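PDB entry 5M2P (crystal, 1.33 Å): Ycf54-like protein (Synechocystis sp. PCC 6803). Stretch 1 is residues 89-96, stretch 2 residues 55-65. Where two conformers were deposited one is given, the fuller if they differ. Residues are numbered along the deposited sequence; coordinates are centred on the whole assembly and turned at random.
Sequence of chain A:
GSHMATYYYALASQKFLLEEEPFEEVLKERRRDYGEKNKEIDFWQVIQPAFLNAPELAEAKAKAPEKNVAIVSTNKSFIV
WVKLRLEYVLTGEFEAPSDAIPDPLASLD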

# COMPACT_ATOMS: atom_id res chain seq x y z
N VAL A 89 4.96 -0.66 -10.11
CA VAL A 89 3.81 -0.50 -9.24
C VAL A 89 2.87 0.56 -9.83
O VAL A 89 3.32 1.50 -10.48
CB VAL A 89 4.22 -0.09 -7.81
CG1 VAL A 89 4.95 -1.21 -7.13
CG2 VAL A 89 5.03 1.18 -7.83
N LEU A 90 1.59 0.41 -9.52
CA LEU A 90 0.56 1.42 -9.81
C LEU A 90 0.39 2.25 -8.55
O LEU A 90 0.32 1.69 -7.46
CB LEU A 90 -0.76 0.74 -10.16
CG LEU A 90 -0.72 -0.02 -11.47
CD1 LEU A 90 -1.86 -1.03 -11.52
CD2 LEU A 90 -0.76 0.95 -12.65
N THR A 91 0.35 3.56 -8.65
CA THR A 91 0.24 4.40 -7.46
C THR A 91 -0.99 5.27 -7.51
O THR A 91 -1.57 5.52 -8.58
CB THR A 91 1.46 5.29 -7.28
OG1 THR A 91 1.58 6.17 -8.39
CG2 THR A 91 2.73 4.45 -7.15
N GLY A 92 -1.40 5.74 -6.35
CA GLY A 92 -2.54 6.63 -6.25
C GLY A 92 -2.81 6.99 -4.81
O GLY A 92 -1.98 6.78 -3.94
N GLU A 93 -3.99 7.55 -4.58
CA GLU A 93 -4.37 8.00 -3.25
C GLU A 93 -5.88 7.94 -3.12
O GLU A 93 -6.60 7.91 -4.11
CB GLU A 93 -3.89 9.43 -2.98
CG GLU A 93 -4.60 10.49 -3.78
CD GLU A 93 -3.97 11.85 -3.60
OE1 GLU A 93 -4.67 12.75 -3.06
OE2 GLU A 93 -2.80 12.03 -3.97
N PHE A 94 -6.33 7.96 -1.88
CA PHE A 94 -7.76 7.95 -1.58
C PHE A 94 -7.97 8.46 -0.16
O PHE A 94 -7.07 8.41 0.67
CB PHE A 94 -8.38 6.55 -1.73
CG PHE A 94 -7.75 5.49 -0.89
CD1 PHE A 94 -8.13 5.31 0.42
CD2 PHE A 94 -6.78 4.65 -1.40
CE1 PHE A 94 -7.57 4.31 1.21
CE2 PHE A 94 -6.21 3.65 -0.63
CZ PHE A 94 -6.58 3.47 0.67
N GLU A 95 -9.16 8.97 0.12
CA GLU A 95 -9.53 9.37 1.45
C GLU A 95 -10.30 8.22 2.14
O GLU A 95 -11.11 7.52 1.51
CB GLU A 95 -10.41 10.63 1.41
CG GLU A 95 -9.87 11.76 0.56
CD GLU A 95 -8.66 12.41 1.16
OE1 GLU A 95 -8.77 12.84 2.34
OE2 GLU A 95 -7.63 12.52 0.45
N ALA A 96 -10.10 8.06 3.44
CA ALA A 96 -10.82 7.03 4.20
C ALA A 96 -10.80 7.40 5.67
O ALA A 96 -9.91 8.14 6.10
CB ALA A 96 -10.18 5.67 4.01
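Stretch 2 (55-65) PELAEAKAKAP

Stretch 2 packs a short helix against one side of an extended strand, and the two segments run in opposite senses: the CA atoms of Leu90 and Ala60 lie 7.1 Å apart, those of Phe94 and Glu56 7.9 Å. Four residues forward on the strand thus correspond to four residues back on stretch 2. Pro55 and Glu56 form a 3-10 segment, Leu57 takes the N-cap position, and the helix that follows is recorded by Lys61 N to Leu57 O at 2.9 Å and Ala62 N to Ala58 O at 3.0 Å.

Val89 stays out of reach, and the contact begins with Leu90. Its side chain, chi1 m and chi2 t, points toward stretch 2, between Ala60 and Ala64, where Leu90 CD1 lies 4.0 Å from both Lys63 O and Lys63 CB, 4.1 Å from Ala64 CA and 4.2 Å from Ala60 O. One methyl therefore meets mostly backbone. Ala60 points its CB toward the strand, but its close contact is through its carbonyl O. Lys63 directs its CB toward the strand but carries its amine away, to a salt bridge within its own stretch: Lys63 NZ to Glu59 OE2, 2.7 Å. The aliphatic start of the lysine can thus serve the contact while its charge is paired elsewhere on the helix.

Thr91 points away. Gly92 has no side chain to offer, although a CB there would point toward stretch 2, in the neighbourhood of Leu57. Glu93 turns its side chain away and contributes backbone instead: Glu93 O lies 3.9 Å from Leu57 CD2, and water 2 donates to both Glu93 O and Glu56 OE1, at 2.7 Å each.

Phe94 is the apolar anchor at this end. Its CB points toward stretch 2, but the end of the ring leads away; Phe94 CD2 meets Leu57 CD1 at 3.9 Å, obliquely to the ring. Both residues are buried. Beside this pair, Glu56 OE1 comes within 3.6 Å of Phe94 CB and 4.2 Å of Glu95 N, neither a hydrogen bond. The carboxylate reaches the strand through water instead, since water 1 donates to Glu56 OE2 and to Glu95 O, again at 2.7 Å each. Glu95 itself sends its side-chain end away, and Ala96 makes no contact.

The rule to read here is economical. No direct hydrogen bond joins the stretches, and only 291 Å² is buried, both sides summed. Leu90 on the strand and Leu57 on stretch 2 each make apolar contacts, while one glutamate uses two waters to satisfy strand carbonyls at alternate residues, Glu93 and Glu95.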

# COMPACT_ATOMS: atom_id res chain seq x y z
N PRO A 55 -15.24 3.00 -6.26
CA PRO A 55 -15.43 3.54 -7.60
C PRO A 55 -14.36 4.53 -8.04
O PRO A 55 -14.03 4.56 -9.23
CB PRO A 55 -16.80 4.20 -7.51
CG PRO A 55 -17.50 3.49 -6.41
CD PRO A 55 -16.46 3.06 -5.43
N GLU A 56 -13.79 5.27 -7.10
CA GLU A 56 -12.78 6.25 -7.43
C GLU A 56 -11.48 5.60 -7.89
O GLU A 56 -10.64 6.28 -8.47
CB GLU A 56 -12.54 7.17 -6.24
CG GLU A 56 -11.84 6.48 -5.06
CD GLU A 56 -11.95 7.19 -3.74
OE1 GLU A 56 -11.10 8.05 -3.49
OE2 GLU A 56 -12.84 6.86 -2.96
N LEU A 57 -11.33 4.29 -7.66
CA LEU A 57 -10.14 3.55 -8.03
C LEU A 57 -10.40 2.60 -9.21
O LEU A 57 -9.62 1.68 -9.51
CB LEU A 57 -9.54 2.86 -6.80
CG LEU A 57 -9.15 3.83 -5.65
CD1 LEU A 57 -8.42 3.09 -4.57
CD2 LEU A 57 -8.27 4.99 -6.14
N ALA A 58 -11.48 2.85 -9.95
CA ALA A 58 -11.84 1.96 -11.03
C ALA A 58 -10.74 1.82 -12.07
O ALA A 58 -10.56 0.73 -12.61
CB ALA A 58 -13.12 2.44 -11.68
N GLU A 59 -10.03 2.89 -12.40
CA GLU A 59 -8.96 2.85 -13.40
C GLU A 59 -7.84 1.93 -12.91
O GLU A 59 -7.32 1.11 -13.64
CB GLU A 59 -8.38 4.26 -13.68
CG GLU A 59 -7.16 4.27 -14.60
CD GLU A 59 -6.49 5.62 -14.71
OE1 GLU A 59 -7.13 6.65 -14.42
OE2 GLU A 59 -5.31 5.65 -15.10
N ALA A 60 -7.47 2.10 -11.65
CA ALA A 60 -6.45 1.24 -11.06
C ALA A 60 -6.85 -0.22 -11.08
O ALA A 60 -6.06 -1.09 -11.45
CB ALA A 60 -6.12 1.67 -9.63
N LYS A 61 -8.09 -0.51 -10.69
CA LYS A 61 -8.56 -1.90 -10.67
C LYS A 61 -8.52 -2.51 -12.07
O LYS A 61 -8.15 -3.67 -12.25
CB LYS A 61 -9.96 -2.00 -10.07
CG LYS A 61 -10.40 -3.44 -9.98
CD LYS A 61 -11.68 -3.61 -9.21
CE LYS A 61 -12.05 -5.07 -9.12
NZ LYS A 61 -13.38 -5.25 -8.50
N ALA A 62 -8.89 -1.71 -13.06
CA ALA A 62 -8.86 -2.16 -14.46
C ALA A 62 -7.47 -2.47 -14.99
O ALA A 62 -7.32 -3.20 -15.95
CB ALA A 62 -9.49 -1.10 -15.34
N LYS A 63 -6.45 -1.88 -14.39
CA LYS A 63 -5.06 -2.13 -14.74
C LYS A 63 -4.37 -3.19 -13.87
O LYS A 63 -3.26 -3.58 -14.20
CB LYS A 63 -4.26 -0.82 -14.66
CG LYS A 63 -4.66 0.23 -15.67
CD LYS A 63 -4.05 1.61 -15.45
CE LYS A 63 -4.21 2.47 -16.68
NZ LYS A 63 -3.79 3.88 -16.51
N ALA A 64 -5.00 -3.63 -12.78
CA ALA A 64 -4.30 -4.34 -11.70
C ALA A 64 -4.06 -5.80 -11.98
O ALA A 64 -4.91 -6.46 -12.61
CB ALA A 64 -5.12 -4.22 -10.41
N PRO A 65 -2.95 -6.35 -11.44
CA PRO A 65 -2.76 -7.82 -11.39
C PRO A 65 -3.92 -8.54 -10.69
O PRO A 65 -4.56 -7.96 -9.79
CB PRO A 65 -1.48 -8.01 -10.56
CG PRO A 65 -0.82 -6.69 -10.53
CD PRO A 65 -1.87 -5.64 -10.73
O HOH W 1 -13.08 7.16 -0.32
O HOH W 2 -9.03 8.70 -5.08